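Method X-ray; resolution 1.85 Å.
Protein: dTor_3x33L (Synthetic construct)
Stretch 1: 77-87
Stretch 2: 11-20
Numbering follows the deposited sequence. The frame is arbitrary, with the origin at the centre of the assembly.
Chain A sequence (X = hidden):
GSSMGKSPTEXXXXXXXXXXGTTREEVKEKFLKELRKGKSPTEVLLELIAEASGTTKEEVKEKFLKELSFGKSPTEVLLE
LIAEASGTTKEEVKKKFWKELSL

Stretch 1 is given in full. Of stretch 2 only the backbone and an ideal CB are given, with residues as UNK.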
# COMPACT_ATOMS: atom_id res chain seq x y z
N VAL A 77 -6.91 3.72 -5.17
CA VAL A 77 -7.39 3.37 -3.80
C VAL A 77 -6.24 3.03 -2.86
O VAL A 77 -6.20 3.46 -1.67
CB VAL A 77 -8.45 2.23 -3.81
CG1 VAL A 77 -8.95 1.93 -2.42
CG2 VAL A 77 -9.63 2.63 -4.69
N LEU A 78 -5.32 2.21 -3.31
CA LEU A 78 -4.15 1.87 -2.47
C LEU A 78 -3.39 3.11 -2.03
O LEU A 78 -2.96 3.20 -0.86
CB LEU A 78 -3.22 0.91 -3.22
CG LEU A 78 -3.82 -0.49 -3.41
CD1 LEU A 78 -2.99 -1.31 -4.39
CD2 LEU A 78 -3.92 -1.28 -2.11
N LEU A 79 -3.22 4.04 -2.96
CA LEU A 79 -2.52 5.29 -2.62
C LEU A 79 -3.28 6.05 -1.52
O LEU A 79 -2.66 6.67 -0.63
CB LEU A 79 -2.21 6.13 -3.83
CG LEU A 79 -1.19 5.45 -4.76
CD1 LEU A 79 -1.19 6.08 -6.14
CD2 LEU A 79 0.21 5.51 -4.15
N GLU A 80 -4.59 6.12 -1.67
CA GLU A 80 -5.45 6.82 -0.69
C GLU A 80 -5.39 6.15 0.69
O GLU A 80 -5.27 6.84 1.72
CB GLU A 80 -6.87 6.95 -1.21
CG GLU A 80 -6.89 7.82 -2.44
CD GLU A 80 -8.27 8.18 -2.95
OE1 GLU A 80 -9.26 7.67 -2.40
OE2 GLU A 80 -8.33 8.98 -3.92
N LEU A 81 -5.34 4.83 0.70
CA LEU A 81 -5.16 4.07 1.91
C LEU A 81 -3.81 4.29 2.55
O LEU A 81 -3.71 4.42 3.76
CB LEU A 81 -5.42 2.59 1.66
CG LEU A 81 -6.88 2.28 1.34
CD1 LEU A 81 -7.12 0.83 0.86
CD2 LEU A 81 -7.77 2.57 2.54
N ILE A 82 -2.77 4.37 1.73
CA ILE A 82 -1.41 4.69 2.22
C ILE A 82 -1.32 6.10 2.80
O ILE A 82 -0.73 6.36 3.87
CB ILE A 82 -0.36 4.49 1.13
CG1 ILE A 82 -0.25 3.01 0.79
CG2 ILE A 82 0.99 5.06 1.58
CD1 ILE A 82 0.50 2.68 -0.50
N ALA A 83 -2.02 7.02 2.15
CA ALA A 83 -2.09 8.37 2.69
C ALA A 83 -2.77 8.40 4.07
O ALA A 83 -2.26 9.06 5.00
CB ALA A 83 -2.78 9.32 1.71
N GLU A 84 -3.87 7.70 4.20
CA GLU A 84 -4.58 7.53 5.53
C GLU A 84 -3.61 6.96 6.58
O GLU A 84 -3.52 7.46 7.71
CB GLU A 84 -5.83 6.66 5.40
CG GLU A 84 -7.04 7.33 4.75
CD GLU A 84 -8.20 6.39 4.37
OE1 GLU A 84 -8.68 5.67 5.26
OE2 GLU A 84 -8.67 6.35 3.18
N ALA A 85 -2.85 5.95 6.19
CA ALA A 85 -1.88 5.31 7.11
C ALA A 85 -0.75 6.20 7.59
O ALA A 85 -0.25 6.00 8.69
CB ALA A 85 -1.30 4.05 6.49
N SER A 86 -0.33 7.16 6.77
CA SER A 86 0.80 8.02 7.13
C SER A 86 0.38 9.39 7.63
O SER A 86 1.24 10.18 8.00
CB SER A 86 1.73 8.21 5.95
OG SER A 86 1.00 8.58 4.78
N GLY A 87 -0.92 9.68 7.58
CA GLY A 87 -1.43 10.99 7.94
C GLY A 87 -0.88 12.07 7.02
O GLY A 87 -0.49 13.15 7.45
N UNK A 11 7.39 0.69 -5.79
CA UNK A 11 7.12 2.02 -5.29
C UNK A 11 6.07 1.98 -4.15
O UNK A 11 6.23 2.66 -3.10
CB UNK A 11 6.64 2.92 -6.43
N UNK A 12 5.00 1.19 -4.33
CA UNK A 12 4.00 1.05 -3.25
C UNK A 12 4.63 0.51 -1.98
O UNK A 12 4.36 1.02 -0.84
CB UNK A 12 2.86 0.13 -3.69
N UNK A 13 5.49 -0.48 -2.12
CA UNK A 13 6.19 -1.02 -0.93
C UNK A 13 7.07 0.00 -0.25
O UNK A 13 7.13 0.00 0.99
CB UNK A 13 7.04 -2.23 -1.32
N UNK A 14 7.68 0.89 -1.01
CA UNK A 14 8.50 1.96 -0.44
C UNK A 14 7.67 2.95 0.32
O UNK A 14 8.04 3.39 1.43
CB UNK A 14 9.28 2.68 -1.54
N UNK A 15 6.51 3.28 -0.24
CA UNK A 15 5.59 4.18 0.42
C UNK A 15 5.08 3.57 1.72
O UNK A 15 4.88 4.29 2.71
CB UNK A 15 4.42 4.52 -0.51
N UNK A 16 4.78 2.27 1.69
CA UNK A 16 4.32 1.54 2.90
C UNK A 16 5.41 1.49 3.98
O UNK A 16 5.11 1.78 5.17
CB UNK A 16 3.90 0.12 2.53
N UNK A 17 6.66 1.25 3.57
CA UNK A 17 7.75 1.39 4.52
C UNK A 17 7.83 2.74 5.21
O UNK A 17 8.00 2.84 6.47
CB UNK A 17 9.08 1.12 3.80
N UNK A 18 7.75 3.82 4.42
CA UNK A 18 7.73 5.16 5.03
C UNK A 18 6.59 5.34 6.02
O UNK A 18 6.77 5.92 7.15
CB UNK A 18 7.62 6.23 3.94
N UNK A 19 5.41 4.83 5.66
CA UNK A 19 4.21 5.02 6.52
C UNK A 19 4.34 4.18 7.80
O UNK A 19 3.75 4.53 8.82
CB UNK A 19 2.94 4.63 5.77
N UNK A 20 5.11 3.08 7.74
CA UNK A 20 5.31 2.08 8.77
C UNK A 20 6.48 2.35 9.68
O UNK A 20 6.61 1.68 10.66
CB UNK A 20 5.49 0.71 8.12

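Stretch 2 is a helix running nearly parallel to helix 77-86, with 18° between their directions and a closest axis approach of 9.1 Å. The CA atoms draw together along the pair, from 7.8 Å between L79 CA and position 12 CA to 4.6 Å between S86 CA and position 19 CA, so room for side chains shrinks toward the C-terminal end.

Position 11 has nothing of stretch 1 within 5.5 Å of its ideal CB. Its helical backbone admits most residues, and stretch 1 does not choose among them; the deposited residue is V11.

At position 12 the CB points sideways, 4.7 Å from I82 CD1, while the methyl groups of L78 and L79 lie farther across a wide gap. A long, flexible apolar chain suits such a place: leucine, methionine or perhaps isoleucine, whereas alanine could not span the distance. The residue is L12, in the m,t rotamer common for leucine in helices. Its end turns nearer to stretch 1 and its two methyls divide the work: L12 CD2 packs 3.6 Å from L79 CD2 and 4.0 Å from I82 CD1, while L12 CD1 lies 4.1 Å from L78 CD1.

Position 13 points away and position 14 is out of reach, so stretch 1 leaves both open to polar or apolar residues alike. They are L13 and E14.

Position 15 points toward stretch 1, its CB only 4.1 Å from I82 CG2, with L79 CD2 farther off. The surroundings are purely hydrocarbon, and an aliphatic chain would fit, with enough length to reach L79. L15 meets both demands: L15 CB touches I82 CG2 at 4.0 Å, and L15 CD1 reaches L79 CD2 at 3.8 Å.

At position 16 the CB points sideways, 5.2 Å from I82 CD1. A medium apolar side chain, such as isoleucine, valine, leucine or methionine, could close that gap. The residue is I16, whose CG1 packs 3.8 Å from I82 CD1. I82 thus fits among L12, L15 and I16, and it has the largest area covered in this contact.

Position 17 is out of reach and position 18 points sideways without contact, so stretch 1 leaves both open to small, polar or charged residues. They are A17 and E18; E18 OE1 is hydrogen-bonded elsewhere in the structure.

Position 19 is the tightest. Its CB points toward stretch 1, 3.8 Å from S86 CB, 4.3 Å from A85 CB and 4.5 Å from I82 O. With the backbones so near, a small residue is expected: alanine, glycine or possibly serine. A19 supplies a single methyl, which packs against the CB atoms of S86 and A85; no hydrogen bond crosses between the helices.

Position 20 points away, so stretch 1 does not decide it; a small polar residue could bond back to a carbonyl one turn earlier. S20 does so, donating from S20 OG to I16 O at 2.8 Å.

Stretch 2, residues 11-20: VLLELIAEAS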
# COMPACT_ATOMS: atom_id res chain seq x y z
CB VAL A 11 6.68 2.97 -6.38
CG1 VAL A 11 6.35 4.33 -5.83
CG2 VAL A 11 7.75 3.09 -7.47
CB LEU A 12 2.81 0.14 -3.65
CG LEU A 12 1.94 0.74 -4.76
CD1 LEU A 12 0.93 -0.28 -5.25
CD2 LEU A 12 1.26 2.04 -4.34
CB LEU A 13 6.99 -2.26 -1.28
CG LEU A 13 6.12 -3.47 -1.66
CD1 LEU A 13 7.00 -4.56 -2.25
CD2 LEU A 13 5.32 -4.06 -0.48
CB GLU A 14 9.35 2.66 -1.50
CG GLU A 14 10.49 1.76 -2.03
CD GLU A 14 11.42 2.46 -3.01
OE1 GLU A 14 11.18 3.63 -3.35
OE2 GLU A 14 12.39 1.83 -3.45
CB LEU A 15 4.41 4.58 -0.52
CG LEU A 15 4.82 5.43 -1.71
CD1 LEU A 15 3.72 5.62 -2.70
CD2 LEU A 15 5.43 6.77 -1.31
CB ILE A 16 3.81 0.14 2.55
CG1 ILE A 16 2.54 0.25 1.67
CG2 ILE A 16 3.60 -0.68 3.80
CD1 ILE A 16 2.15 -1.04 0.98
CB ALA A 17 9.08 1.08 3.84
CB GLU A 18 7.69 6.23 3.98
CG GLU A 18 8.11 7.60 4.50
CD GLU A 18 8.57 8.57 3.43
OE1 GLU A 18 8.23 8.37 2.24
OE2 GLU A 18 9.31 9.55 3.79
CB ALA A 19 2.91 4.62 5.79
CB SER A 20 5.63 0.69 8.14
OG SER A 20 4.53 0.19 7.35
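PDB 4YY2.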